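PDB 4APM: apical membrane antigen 1 from Babesia divergens, which probably takes part in forming the moving junction through which this apicomplexan parasite invades its host cell, and carries a bound calcium ion. Local coordinates for residues Asn135-Pro138 with Ala143-Tyr146; Ile198-Tyr203 with Ser350-Asp355; Lys211-Glu214 with Met219-Val222. All blocks are in the same frame, centred on the assembly; numbering follows the deposited sequence.

Interaction 1 (Asn135-Pro138 with Ala143-Tyr146)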
# COMPACT_ATOMS: atom_id res chain seq x y z
N ASN A 135 -1.53 18.26 15.70
CA ASN A 135 -1.57 19.45 16.54
C ASN A 135 -2.93 20.18 16.56
O ASN A 135 -2.99 21.33 17.01
CB ASN A 135 -0.54 20.47 16.05
CG ASN A 135 0.88 20.07 16.35
OD1 ASN A 135 1.13 19.29 17.26
ND2 ASN A 135 1.81 20.58 15.57
N ILE A 136 -3.94 19.62 15.90
CA ILE A 136 -5.26 20.27 15.81
C ILE A 136 -6.15 19.53 16.80
O ILE A 136 -6.40 18.33 16.63
CB ILE A 136 -5.89 20.14 14.40
CG1 ILE A 136 -5.23 21.11 13.42
CG2 ILE A 136 -7.39 20.37 14.44
CD1 ILE A 136 -5.30 20.64 12.00
N ILE A 137 -6.51 20.22 17.88
CA ILE A 137 -7.28 19.57 18.95
C ILE A 137 -8.74 19.95 18.89
O ILE A 137 -9.07 21.13 18.78
CB ILE A 137 -6.72 19.91 20.33
CG1 ILE A 137 -5.22 19.61 20.37
CG2 ILE A 137 -7.46 19.12 21.40
CD1 ILE A 137 -4.49 20.41 21.43
N PRO A 138 -9.63 18.95 19.00
CA PRO A 138 -11.09 19.18 19.00
C PRO A 138 -11.53 20.21 20.05
O PRO A 138 -11.19 20.07 21.23
CB PRO A 138 -11.68 17.80 19.33
CG PRO A 138 -10.59 16.82 19.04
CD PRO A 138 -9.30 17.54 19.29
N ALA A 143 -8.36 18.45 26.08
CA ALA A 143 -7.40 17.45 26.54
C ALA A 143 -7.51 16.10 25.82
O ALA A 143 -6.80 15.15 26.17
CB ALA A 143 -7.52 17.24 28.05
N THR A 144 -8.40 15.99 24.84
CA THR A 144 -8.51 14.72 24.11
C THR A 144 -7.24 14.37 23.34
O THR A 144 -6.52 15.25 22.86
CB THR A 144 -9.74 14.67 23.19
OG1 THR A 144 -9.93 13.33 22.74
CG2 THR A 144 -9.58 15.59 21.98
N LYS A 145 -6.94 13.07 23.29
CA LYS A 145 -5.92 12.53 22.41
C LYS A 145 -6.50 12.27 21.00
O LYS A 145 -5.79 11.78 20.09
CB LYS A 145 -5.38 11.22 23.00
CG LYS A 145 -4.37 11.41 24.12
CD LYS A 145 -4.39 10.21 25.06
CE LYS A 145 -2.99 9.89 25.57
NZ LYS A 145 -3.01 9.29 26.94
N TYR A 146 -7.78 12.61 20.83
CA TYR A 146 -8.47 12.42 19.55
C TYR A 146 -7.90 13.35 18.47
O TYR A 146 -7.70 14.54 18.70
CB TYR A 146 -9.98 12.64 19.70
CG TYR A 146 -10.77 12.32 18.45
CD1 TYR A 146 -10.93 13.25 17.46
CD2 TYR A 146 -11.28 11.04 18.23
CE1 TYR A 146 -11.62 12.95 16.31
CE2 TYR A 146 -11.96 10.73 17.08
CZ TYR A 146 -12.12 11.69 16.12
OH TYR A 146 -12.79 11.40 14.96
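Thr144 and Pro138 meet at about a right angle and join two parts of one irregular loop of the AMA1 ectodomain without a single hydrogen bond between them. From Thr144 CB the side chain divides. One branch, CG2, occupies the crowded position between the backbone N and the carbonyl carbon and carries the contact: it presses on the proline ring at CD and CG, each 3.3 Å away, closer than carbons usually pack, while Pro138 CB lies farther off. The same methyl lies more loosely against Ile137, with Ile137 CG2 4.2 Å from Thr144 CG2 and the two side chains running alongside in opposing senses. The other branch, OG1, is anti to the backbone N (chi1 -168°) and accepts from Tyr146 N at 3.0 Å, making an ST turn; OG1 is also hydrogen-bonded to Arg38 O. Tyr146, whose N closes the turn, sets its ring edge against the proline, Tyr146 CD1 to Pro138 CG 3.9 Å. Thus one threonine divides its work, methyl to the proline and hydroxyl to the backbone. The whole loop leads from helix 125-134 to strand 150-153; Thr144 rests on Val39 of strand 35-39, and Tyr146 reaches His44 and Met46 of strand 42-46.

Interaction 2 (Ile198-Tyr203 with Ser350-Asp355)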
# COMPACT_ATOMS: atom_id res chain seq x y z
N ILE A 198 -5.69 7.82 -10.85
CA ILE A 198 -5.47 9.21 -11.22
C ILE A 198 -5.32 10.09 -10.01
O ILE A 198 -4.84 11.22 -10.11
CB ILE A 198 -6.61 9.78 -12.06
CG1 ILE A 198 -7.91 9.82 -11.24
CG2 ILE A 198 -6.75 9.02 -13.37
CD1 ILE A 198 -9.09 10.26 -12.05
N ASP A 199 -5.77 9.60 -8.85
CA ASP A 199 -5.49 10.30 -7.61
C ASP A 199 -4.31 9.68 -6.88
O ASP A 199 -4.23 9.71 -5.65
CB ASP A 199 -6.75 10.41 -6.75
CG ASP A 199 -7.60 11.62 -7.15
OD1 ASP A 199 -7.02 12.65 -7.58
OD2 ASP A 199 -8.84 11.56 -7.04
N ALA A 200 -3.40 9.09 -7.64
CA ALA A 200 -2.31 8.34 -7.03
C ALA A 200 -1.46 9.28 -6.17
O ALA A 200 -0.66 8.84 -5.37
CB ALA A 200 -1.45 7.69 -8.09
N HIS A 201 -1.68 10.57 -6.33
CA HIS A 201 -0.79 11.59 -5.78
C HIS A 201 -1.36 12.07 -4.47
O HIS A 201 -0.78 12.92 -3.80
CB HIS A 201 -0.63 12.77 -6.78
CG HIS A 201 -1.97 13.39 -7.21
ND1 HIS A 201 -2.80 12.80 -8.10
CD2 HIS A 201 -2.61 14.58 -6.81
CE1 HIS A 201 -3.91 13.57 -8.26
NE2 HIS A 201 -3.79 14.64 -7.47
N LEU A 202 -2.52 11.54 -4.10
CA LEU A 202 -3.14 11.79 -2.81
C LEU A 202 -2.67 10.78 -1.77
O LEU A 202 -2.49 9.58 -2.07
CB LEU A 202 -4.67 11.75 -2.93
CG LEU A 202 -5.46 13.04 -3.19
CD1 LEU A 202 -4.78 14.01 -4.16
CD2 LEU A 202 -6.89 12.75 -3.64
N TYR A 203 -2.45 11.26 -0.54
CA TYR A 203 -2.04 10.42 0.58
C TYR A 203 -3.04 10.58 1.71
O TYR A 203 -3.12 11.65 2.30
CB TYR A 203 -0.68 10.86 1.10
CG TYR A 203 0.44 10.71 0.13
CD1 TYR A 203 0.59 11.59 -0.95
CD2 TYR A 203 1.39 9.71 0.30
CE1 TYR A 203 1.61 11.45 -1.83
CE2 TYR A 203 2.44 9.58 -0.55
CZ TYR A 203 2.54 10.46 -1.62
OH TYR A 203 3.59 10.29 -2.49
N SER A 350 1.81 3.18 -4.00
CA SER A 350 1.32 3.62 -5.28
C SER A 350 0.64 2.51 -6.10
O SER A 350 1.14 1.38 -6.17
CB SER A 350 2.45 4.24 -6.10
OG SER A 350 1.85 4.85 -7.23
N PRO A 351 -0.48 2.82 -6.72
CA PRO A 351 -1.11 1.93 -7.72
C PRO A 351 -0.46 1.94 -9.13
O PRO A 351 -0.92 1.20 -10.03
CB PRO A 351 -2.54 2.49 -7.83
CG PRO A 351 -2.37 3.97 -7.56
CD PRO A 351 -1.30 4.04 -6.47
N LEU A 352 0.55 2.80 -9.36
CA LEU A 352 1.07 3.08 -10.73
C LEU A 352 2.36 2.34 -10.99
O LEU A 352 3.31 2.50 -10.22
CB LEU A 352 1.39 4.57 -10.90
CG LEU A 352 0.28 5.56 -10.69
CD1 LEU A 352 0.74 6.97 -11.11
CD2 LEU A 352 -0.94 5.10 -11.49
N GLU A 353 2.43 1.64 -12.11
CA GLU A 353 3.72 1.09 -12.57
C GLU A 353 4.77 2.17 -12.61
O GLU A 353 5.94 1.89 -12.34
CB GLU A 353 3.64 0.49 -13.98
CG GLU A 353 3.11 -0.93 -14.05
CD GLU A 353 3.02 -1.42 -15.48
OE1 GLU A 353 3.92 -1.06 -16.28
OE2 GLU A 353 2.02 -2.07 -15.84
N GLN A 354 4.39 3.37 -13.01
CA GLN A 354 5.38 4.45 -13.15
C GLN A 354 6.16 4.67 -11.87
O GLN A 354 7.18 5.34 -11.89
CB GLN A 354 4.73 5.80 -13.44
CG GLN A 354 3.70 5.88 -14.53
CD GLN A 354 2.91 7.16 -14.41
OE1 GLN A 354 3.29 8.06 -13.63
NE2 GLN A 354 1.81 7.26 -15.13
N ASP A 355 5.57 4.32 -10.73
CA ASP A 355 6.16 4.73 -9.46
C ASP A 355 7.01 3.65 -8.89
O ASP A 355 7.47 3.74 -7.75
CB ASP A 355 5.10 5.11 -8.46
CG ASP A 355 4.47 6.41 -8.77
OD1 ASP A 355 5.09 7.23 -9.50
OD2 ASP A 355 3.37 6.65 -8.26
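Ala200 CB fits against Pro351 and Leu352, bringing a type I beta turn, Asp199 to Leu202, up against an ST turn that starts at Ser350. The beta turn is closed by Leu202 N bonding to Asp199 O and leads directly into strand 202-205, and its alanine methyl is directed toward 350-355. Leu352 receives it with one side of its branch: CG and CD1 are both 3.8 Å from Ala200 CB. Chi1 (-59°) carries CG toward the alanine, and the trans chi2 (-172°) places CD1 beside it. Pro351 offers CG at 3.9 Å from the same Ala200 CB, and its CD lies almost as near. The small methyl is therefore met by two apolar groups, and no hydrogen bond crosses between the segments. Pro351 and Leu352 also touch Ser253 and Glu250 of helix 249-257, so the 350-352 turn touches both that helix and the beta turn leading into strand 202-205. Ser350 OG and the backbone bond from Asp355 N to Leu352 O both brace 350-355. The hydroxyl oxygen accepts from Leu352 N along a fairly straight bond (163°) and donates to Asp355, where Ser350 OG meets the anti lone pair of OD2 at 2.6 Å.

Interaction 3 (Lys211-Glu214 with Met219-Val222)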
# COMPACT_ATOMS: atom_id res chain seq x y z
N LYS A 211 7.49 9.59 10.57
CA LYS A 211 8.32 10.62 9.93
C LYS A 211 9.15 9.99 8.82
O LYS A 211 9.51 10.66 7.82
CB LYS A 211 9.29 11.30 10.91
CG LYS A 211 8.81 11.52 12.34
CD LYS A 211 7.58 12.40 12.41
CE LYS A 211 7.88 13.81 12.89
NZ LYS A 211 6.57 14.47 13.15
N LYS A 212 9.51 8.74 9.02
CA LYS A 212 10.33 8.04 8.05
C LYS A 212 9.47 7.08 7.21
O LYS A 212 9.95 6.05 6.73
CB LYS A 212 11.48 7.31 8.74
CG LYS A 212 12.50 8.29 9.34
CD LYS A 212 13.12 7.76 10.63
CE LYS A 212 14.35 6.90 10.36
NZ LYS A 212 15.03 6.44 11.62
N TRP A 213 8.21 7.46 6.99
CA TRP A 213 7.30 6.65 6.16
C TRP A 213 7.94 6.17 4.88
O TRP A 213 7.84 5.00 4.53
CB TRP A 213 5.99 7.39 5.88
CG TRP A 213 6.15 8.66 5.07
CD1 TRP A 213 6.35 9.94 5.54
CD2 TRP A 213 6.00 8.81 3.61
NE1 TRP A 213 6.40 10.83 4.50
CE2 TRP A 213 6.19 10.21 3.32
CE3 TRP A 213 5.75 7.92 2.56
CZ2 TRP A 213 6.15 10.71 2.03
CZ3 TRP A 213 5.75 8.41 1.26
CH2 TRP A 213 5.95 9.78 1.00
N GLU A 214 8.71 7.04 4.24
CA GLU A 214 9.30 6.74 2.94
C GLU A 214 10.27 5.59 2.94
O GLU A 214 10.39 4.91 1.95
CB GLU A 214 9.96 7.96 2.35
CG GLU A 214 9.12 8.60 1.28
CD GLU A 214 9.97 9.35 0.27
OE1 GLU A 214 10.54 10.42 0.63
OE2 GLU A 214 10.08 8.85 -0.88
N MET A 219 6.03 1.90 -0.02
CA MET A 219 5.30 2.91 -0.79
C MET A 219 5.33 2.67 -2.30
O MET A 219 4.51 3.23 -3.02
CB MET A 219 5.82 4.33 -0.48
CG MET A 219 5.78 4.68 1.01
SD MET A 219 4.15 4.42 1.78
CE MET A 219 3.12 5.41 0.72
N TYR A 220 6.23 1.81 -2.76
CA TYR A 220 6.39 1.64 -4.21
C TYR A 220 6.29 0.20 -4.68
O TYR A 220 6.91 -0.69 -4.11
CB TYR A 220 7.68 2.31 -4.72
CG TYR A 220 7.86 3.70 -4.14
CD1 TYR A 220 7.02 4.74 -4.52
CD2 TYR A 220 8.77 3.93 -3.12
CE1 TYR A 220 7.13 6.00 -3.93
CE2 TYR A 220 8.89 5.18 -2.53
CZ TYR A 220 8.07 6.21 -2.94
OH TYR A 220 8.19 7.45 -2.34
N PRO A 221 5.55 -0.02 -5.79
CA PRO A 221 5.66 -1.30 -6.47
C PRO A 221 7.15 -1.66 -6.70
O PRO A 221 7.96 -0.78 -7.04
CB PRO A 221 4.95 -1.04 -7.81
CG PRO A 221 4.00 0.07 -7.52
CD PRO A 221 4.75 0.95 -6.55
N VAL A 222 7.52 -2.92 -6.48
CA VAL A 222 8.85 -3.38 -6.87
C VAL A 222 8.79 -4.03 -8.25
O VAL A 222 8.08 -5.05 -8.46
CB VAL A 222 9.45 -4.32 -5.82
CG1 VAL A 222 10.90 -4.64 -6.17
CG2 VAL A 222 9.36 -3.69 -4.42
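Glu214 and Tyr220 supply the polar half of this contact, Trp213 and Met219 the apolar half, so that a short helix is tied to the chain just beyond it in two ways. The polar link is one hydrogen bond, Tyr220 OH donating to Glu214 OE2 at 2.8 Å. The hydroxyl comes to the anti side of the carboxylate oxygen and 26° out of the carboxylate plane, while the carboxylate and phenol planes stand 79° apart; OE2 lies near the phenol plane, at its edge. Glu214 reaches it by an extended chain beyond CG.

The apolar and sulfur contacts gather at the rim of the indole. Met219 CG lies in the plane of the Trp213 ring, 3.6 Å from CE3, and SD adds a Met-aromatic contact from the edge, 5.2 Å from the centroid of the six-membered ring. Bends at chi2 and chi3 curl the methionine back, which brings its CE to 4.0 Å from Trp213 CZ3.

One face of each ring is covered by a neighbour in its own segment: Glu214 CG lies over the indole, offset toward its rim, and Met219 CB over the centre of the phenol. Trp213 NE1 is hydrogen-bonded to Asn124 OD1. Lys212 takes the N-cap position of helix 213-216. Trp213 and Met219 both touch Pro52, and the Cys217-Cys51 disulfide fastens this region next to strand 53-54.

Overall arrangement
Interactions 2 and 3 have centres about 10 and 9 Å from that of the chain and touch: a probable hydrogen bond joins Ser350 N to Met219 O, and Pro221 packs on the backbone of 350-355. Strand 202-205, entered from interaction 2, and helix 213-216 of interaction 3 are consecutive in the chain; interaction 1, its centre about 27 Å from the chain centre, shares neither and touches neither contact. Its touching residues are nonetheless mostly buried, as in interaction 2, and both are apolar between segments, with an ST turn shaping one partner. Interaction 3, partly buried, alone adds a hydrogen bond between segments. Interactions 1 and 3 link near neighbours in sequence, interaction 2 distant ones.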